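Local atomic coordinates of protocadherin gamma-B3 (Homo sapiens, PDB entry 5K8R), a protein that probably mediates calcium-dependent cell adhesion and may help to establish and maintain specific neuronal connections in the brain. Residues P8-R13 against I96-P101; D61-C66 against D129-V134. All coordinates share one frame; numbering follows the deposited sequence.

Both interactions belong to one calcium-binding junction, between the first and second of the four cadherin repeats in this extracellular fragment, and their centres lie about 9 Å apart. They touch the same three calcium ions from different directions. Interaction 1, a surface contact, joins two loops that follow neighbouring strands of the first repeat, and its chemistry is mostly carboxylate and carbonyl oxygen on metal. Interaction 2 is partly buried and reaches across the junction, from the short helix 62-65 of the first repeat to a loop of the second; here an arginine joins the carboxylates. Glu-9 OE1 probably accepts a hydrogen bond from Arg-62 N, tying the two contacts directly.

Interaction 1. Residues P8-R13 against I96-P101; sequences PEELDR and INDNPP. With CA (calcium ion), chain D; CA (calcium ion), chain C; CA (calcium ion), chain B.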
loop_
_atom_site.group_PDB
_atom_site.type_symbol
_atom_site.label_atom_id
_atom_site.label_comp_id
_atom_site.label_asym_id
_atom_site.label_seq_id
_atom_site.Cartn_x
_atom_site.Cartn_y
_atom_site.Cartn_z
ATOM N N PRO A 8 38.339 -44.873 6.693
ATOM C CA PRO A 8 37.912 -43.478 6.555
ATOM C C PRO A 8 38.392 -42.889 5.239
ATOM O O PRO A 8 39.348 -43.364 4.621
ATOM C CB PRO A 8 38.572 -42.784 7.751
ATOM C CG PRO A 8 39.766 -43.629 8.049
ATOM C CD PRO A 8 39.343 -45.040 7.756
ATOM N N GLU A 9 37.701 -41.840 4.807
ATOM C CA GLU A 9 38.057 -41.162 3.573
ATOM C C GLU A 9 39.295 -40.289 3.777
ATOM O O GLU A 9 39.752 -40.057 4.901
ATOM C CB GLU A 9 36.891 -40.310 3.074
ATOM C CG GLU A 9 36.375 -39.319 4.105
ATOM C CD GLU A 9 35.441 -38.280 3.514
ATOM O OE1 GLU A 9 35.585 -37.954 2.316
ATOM O OE2 GLU A 9 34.561 -37.787 4.251
ATOM N N GLU A 10 39.842 -39.811 2.658
ATOM C CA GLU A 10 40.939 -38.840 2.645
ATOM C C GLU A 10 42.204 -39.380 3.309
ATOM O O GLU A 10 42.976 -38.622 3.899
ATOM C CB GLU A 10 40.518 -37.521 3.300
ATOM C CG GLU A 10 39.249 -36.908 2.726
ATOM C CD GLU A 10 39.454 -36.289 1.354
ATOM O OE1 GLU A 10 40.613 -36.208 0.897
ATOM O OE2 GLU A 10 38.450 -35.876 0.736
ATOM N N LEU A 11 42.431 -40.687 3.223
ATOM C CA LEU A 11 43.666 -41.264 3.731
ATOM C C LEU A 11 44.817 -40.977 2.776
ATOM O O LEU A 11 44.628 -40.851 1.562
ATOM C CB LEU A 11 43.522 -42.774 3.929
ATOM C CG LEU A 11 42.602 -43.250 5.053
ATOM C CD1 LEU A 11 42.552 -44.769 5.088
ATOM C CD2 LEU A 11 43.062 -42.693 6.392
ATOM N N ASP A 12 46.020 -40.873 3.337
ATOM C CA ASP A 12 47.201 -40.642 2.520
ATOM C C ASP A 12 47.460 -41.837 1.607
ATOM O O ASP A 12 47.021 -42.962 1.866
ATOM C CB ASP A 12 48.423 -40.379 3.398
ATOM C CG ASP A 12 48.360 -39.038 4.101
ATOM O OD1 ASP A 12 47.593 -38.161 3.650
ATOM O OD2 ASP A 12 49.085 -38.855 5.102
ATOM N N ARG A 13 48.181 -41.579 0.520
ATOM C CA ARG A 13 48.515 -42.638 -0.421
ATOM C C ARG A 13 49.449 -43.648 0.234
ATOM O O ARG A 13 50.386 -43.282 0.948
ATOM C CB ARG A 13 49.162 -42.051 -1.674
ATOM C CG ARG A 13 48.342 -40.955 -2.334
ATOM C CD ARG A 13 48.964 -40.506 -3.644
ATOM N NE ARG A 13 48.991 -41.584 -4.627
ATOM C CZ ARG A 13 49.412 -41.445 -5.880
ATOM N NH1 ARG A 13 49.399 -42.483 -6.704
ATOM N NH2 ARG A 13 49.844 -40.267 -6.310
ATOM N N ILE A 96 34.212 -38.388 7.201
ATOM C CA ILE A 96 34.840 -37.527 8.193
ATOM C C ILE A 96 34.298 -36.116 8.011
ATOM O O ILE A 96 33.825 -35.738 6.937
ATOM C CB ILE A 96 36.380 -37.540 8.096
ATOM C CG1 ILE A 96 36.842 -36.940 6.766
ATOM C CG2 ILE A 96 36.913 -38.956 8.260
ATOM C CD1 ILE A 96 38.350 -36.921 6.597
ATOM N N ASN A 97 34.365 -35.331 9.087
ATOM C CA ASN A 97 33.851 -33.961 9.073
ATOM C C ASN A 97 34.949 -33.026 8.572
ATOM O O ASN A 97 35.577 -32.282 9.327
ATOM C CB ASN A 97 33.357 -33.559 10.455
ATOM C CG ASN A 97 32.620 -32.235 10.444
ATOM O OD1 ASN A 97 31.942 -31.898 9.472
ATOM N ND2 ASN A 97 32.757 -31.473 11.520
ATOM N N ASP A 98 35.183 -33.074 7.262
ATOM C CA ASP A 98 36.186 -32.235 6.621
ATOM C C ASP A 98 35.570 -31.141 5.757
ATOM O O ASP A 98 36.279 -30.523 4.954
ATOM C CB ASP A 98 37.139 -33.097 5.790
ATOM C CG ASP A 98 36.419 -33.909 4.733
ATOM O OD1 ASP A 98 35.205 -34.148 4.891
ATOM O OD2 ASP A 98 37.071 -34.311 3.747
ATOM N N ASN A 99 34.272 -30.885 5.903
ATOM C CA ASN A 99 33.587 -29.848 5.150
ATOM C C ASN A 99 32.761 -28.998 6.112
ATOM O O ASN A 99 31.986 -29.548 6.913
ATOM C CB ASN A 99 32.685 -30.450 4.068
ATOM C CG ASN A 99 33.468 -31.009 2.901
ATOM O OD1 ASN A 99 33.453 -32.213 2.647
ATOM N ND2 ASN A 99 34.156 -30.133 2.177
ATOM N N PRO A 100 32.896 -27.678 6.069
ATOM C CA PRO A 100 32.083 -26.826 6.933
ATOM C C PRO A 100 30.718 -26.587 6.318
ATOM O O PRO A 100 30.538 -26.752 5.102
ATOM C CB PRO A 100 32.897 -25.527 6.998
ATOM C CG PRO A 100 33.556 -25.465 5.658
ATOM C CD PRO A 100 33.860 -26.898 5.273
ATOM N N PRO A 101 29.727 -26.206 7.120
ATOM C CA PRO A 101 28.448 -25.776 6.549
ATOM C C PRO A 101 28.617 -24.485 5.765
ATOM O O PRO A 101 29.623 -23.781 5.877
ATOM C CB PRO A 101 27.555 -25.572 7.778
ATOM C CG PRO A 101 28.513 -25.326 8.900
ATOM C CD PRO A 101 29.721 -26.163 8.592
HETATM CA CA CA D . 33.297 -35.674 4.594
HETATM CA CA CA C . 36.087 -35.345 1.768
HETATM CA CA CA B . 30.316 -30.820 8.025
#
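In the calcium site at the base of the first cadherin repeat, where Asp-95 to Asn-99 form the DXNDN motif, Glu-9 and Glu-10 face Ile-96 and Asp-98 across two metal ions. The carboxylate of Glu-9 spans the pair: OE2 binds the calcium ion of chain D, alongside Asp-95, and OE1 that of chain C at 2.7 Å. OE1 probably accepts a hydrogen bond from the backbone N of Arg-62. OE2 takes a nearly straight hydrogen bond (174°) from Ile-96 N at 3.0 Å on its anti lone pair. Ile-96 O binds the chain D calcium, so this residue's backbone is held at both N-H and carbonyl. Asp-98 is a second bridge, OD1 on the chain D ion and OD2 on the chain C ion at 2.4 Å. Glu-10, folded back at chi2 (-74°), brings OE2 to the chain C calcium at 2.6 Å, its carboxylate plane turned 58° from that of Asp-98; its OE1 turns to Arg-59. Ile-96 CD1 rests 4.0 Å from Glu-10 CG. Asn-97 points the other way, and its OD1 joins Asn-99 O on the chain B calcium. Strands 3-8 and 85-94 run parallel into these loops, and residues 96-101 continue toward strand 107-113 of the second repeat.

Interaction 2. Residues D61-C66 against D129-V134; sequences DREEIC and DPDVGV. With CA (calcium ion), chain B; CA (calcium ion), chain D; CA (calcium ion), chain C.
Glu-63 and Asp-131 cross at a slant and bring OE2 and OD1 together on the calcium ion of chain D, their carboxylate planes turned 74° apart. Glu-63 OE2 lies 2.4 Å from this ion and Asp-131 OD1 2.5 Å, which leaves the two oxygens only 2.9 Å from each other, an approach that the shared metal probably makes tolerable. Glu-63 OE1 also binds the same ion and reaches on to the chain C calcium at 2.4 Å, where Asp-61 OD1 joins it. Arg-62 extends with CG anti to its backbone N (chi1 -169°), then bends so that NH2 makes a salt bridge to Glu-63 OE2 at 2.7 Å, arriving 36° out of the carboxylate plane. Val-132 covers one face of the guanidinium, CG2 standing over its centre at 3.5 Å from CZ, while Pro-130 O lies at the guanidinium edge, in plane. An alanine in place of Arg-62 would probably leave Glu-63 OE2 without its guanidinium partner, with the calcium left to offset its charge, and open a gap against Val-132. Asp-61 N-caps helix 62-65, and an Asx turn from Asp-131 N to Asp-129 OD1 (3.0 Å) shapes the opposing loop, whose two aspartates both bind the chain B calcium. Asp-61 to Glu-63 and Asp-129 to Asp-131 are the DRE and DXD motifs, whose acidic residues are the classical calcium ligands of a cadherin inter-repeat junction.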
loop_
_atom_site.group_PDB
_atom_site.type_symbol
_atom_site.label_atom_id
_atom_site.label_comp_id
_atom_site.label_asym_id
_atom_site.label_seq_id
_atom_site.Cartn_x
_atom_site.Cartn_y
_atom_site.Cartn_z
ATOM N N ASP A 61 37.767 -39.241 -1.922
ATOM C CA ASP A 61 36.882 -38.217 -1.376
ATOM C C ASP A 61 35.455 -38.753 -1.388
ATOM O O ASP A 61 34.866 -38.943 -2.457
ATOM C CB ASP A 61 36.994 -36.925 -2.181
ATOM C CG ASP A 61 35.998 -35.869 -1.736
ATOM O OD1 ASP A 61 35.621 -35.864 -0.546
ATOM O OD2 ASP A 61 35.593 -35.044 -2.581
ATOM N N ARG A 62 34.898 -38.994 -0.198
ATOM C CA ARG A 62 33.555 -39.559 -0.112
ATOM C C ARG A 62 32.503 -38.606 -0.664
ATOM O O ARG A 62 31.482 -39.053 -1.200
ATOM C CB ARG A 62 33.229 -39.924 1.335
ATOM C CG ARG A 62 31.973 -40.763 1.492
ATOM C CD ARG A 62 31.237 -40.423 2.773
ATOM N NE ARG A 62 30.837 -39.020 2.798
ATOM C CZ ARG A 62 29.746 -38.543 2.208
ATOM N NH1 ARG A 62 28.939 -39.359 1.543
ATOM N NH2 ARG A 62 29.460 -37.251 2.280
ATOM N N GLU A 63 32.729 -37.296 -0.543
ATOM C CA GLU A 63 31.762 -36.330 -1.059
ATOM C C GLU A 63 31.662 -36.405 -2.578
ATOM O O GLU A 63 30.566 -36.297 -3.139
ATOM C CB GLU A 63 32.136 -34.916 -0.615
ATOM C CG GLU A 63 31.669 -34.559 0.787
ATOM C CD GLU A 63 32.404 -35.327 1.867
ATOM O OE1 GLU A 63 33.648 -35.404 1.802
ATOM O OE2 GLU A 63 31.734 -35.861 2.776
ATOM N N GLU A 64 32.792 -36.591 -3.259
ATOM C CA GLU A 64 32.776 -36.663 -4.714
ATOM C C GLU A 64 32.325 -38.030 -5.214
ATOM O O GLU A 64 31.778 -38.134 -6.318
ATOM C CB GLU A 64 34.161 -36.325 -5.268
ATOM C CG GLU A 64 34.210 -36.165 -6.778
ATOM C CD GLU A 64 35.594 -35.803 -7.278
ATOM O OE1 GLU A 64 36.533 -35.767 -6.455
ATOM O OE2 GLU A 64 35.742 -35.554 -8.493
ATOM N N ILE A 65 32.527 -39.079 -4.417
ATOM C CA ILE A 65 32.194 -40.431 -4.852
ATOM C C ILE A 65 30.722 -40.739 -4.602
ATOM O O ILE A 65 30.000 -41.159 -5.513
ATOM C CB ILE A 65 33.110 -41.454 -4.155
ATOM C CG1 ILE A 65 34.564 -41.248 -4.585
ATOM C CG2 ILE A 65 32.658 -42.873 -4.460
ATOM C CD1 ILE A 65 35.552 -42.074 -3.792
ATOM N N CYS A 66 30.253 -40.542 -3.367
ATOM C CA CYS A 66 28.888 -40.903 -3.009
ATOM C C CYS A 66 27.977 -39.716 -2.734
ATOM O O CYS A 66 26.755 -39.895 -2.711
ATOM C CB CYS A 66 28.880 -41.825 -1.779
ATOM S SG CYS A 66 29.645 -43.444 -2.045
ATOM N N ASP A 129 25.588 -28.735 3.825
ATOM C CA ASP A 129 26.805 -29.420 4.236
ATOM C C ASP A 129 26.977 -30.686 3.405
ATOM O O ASP A 129 26.134 -31.592 3.473
ATOM C CB ASP A 129 26.751 -29.749 5.728
ATOM C CG ASP A 129 28.116 -30.046 6.317
ATOM O OD1 ASP A 129 28.888 -30.810 5.701
ATOM O OD2 ASP A 129 28.417 -29.510 7.404
ATOM N N PRO A 130 28.045 -30.791 2.610
ATOM C CA PRO A 130 28.216 -31.976 1.755
ATOM C C PRO A 130 28.537 -33.249 2.520
ATOM O O PRO A 130 28.557 -34.324 1.907
ATOM C CB PRO A 130 29.372 -31.577 0.829
ATOM C CG PRO A 130 30.133 -30.562 1.599
ATOM C CD PRO A 130 29.125 -29.807 2.418
ATOM N N ASP A 131 28.787 -33.169 3.825
ATOM C CA ASP A 131 29.003 -34.364 4.623
ATOM C C ASP A 131 27.675 -35.090 4.846
ATOM O O ASP A 131 26.614 -34.668 4.376
ATOM C CB ASP A 131 29.661 -34.002 5.953
ATOM C CG ASP A 131 31.047 -33.406 5.776
ATOM O OD1 ASP A 131 31.737 -33.779 4.806
ATOM O OD2 ASP A 131 31.445 -32.566 6.611
ATOM N N VAL A 132 27.736 -36.206 5.573
ATOM C CA VAL A 132 26.562 -37.011 5.877
ATOM C C VAL A 132 26.582 -37.375 7.357
ATOM O O VAL A 132 27.576 -37.182 8.056
ATOM C CB VAL A 132 26.478 -38.284 5.008
ATOM C CG1 VAL A 132 26.180 -37.921 3.561
ATOM C CG2 VAL A 132 27.769 -39.078 5.107
ATOM N N GLY A 133 25.457 -37.912 7.824
ATOM C CA GLY A 133 25.358 -38.300 9.221
ATOM C C GLY A 133 25.382 -37.091 10.137
ATOM O O GLY A 133 24.814 -36.036 9.833
ATOM N N VAL A 134 26.054 -37.245 11.280
ATOM C CA VAL A 134 26.172 -36.142 12.227
ATOM C C VAL A 134 27.105 -35.056 11.711
ATOM O O VAL A 134 27.044 -33.916 12.187
ATOM C CB VAL A 134 26.647 -36.654 13.599
ATOM C CG1 VAL A 134 25.633 -37.623 14.185
ATOM C CG2 VAL A 134 28.013 -37.313 13.480
HETATM CA CA CA B . 30.316 -30.820 8.025
HETATM CA CA CA D . 33.297 -35.674 4.594
HETATM CA CA CA C . 36.087 -35.345 1.768
#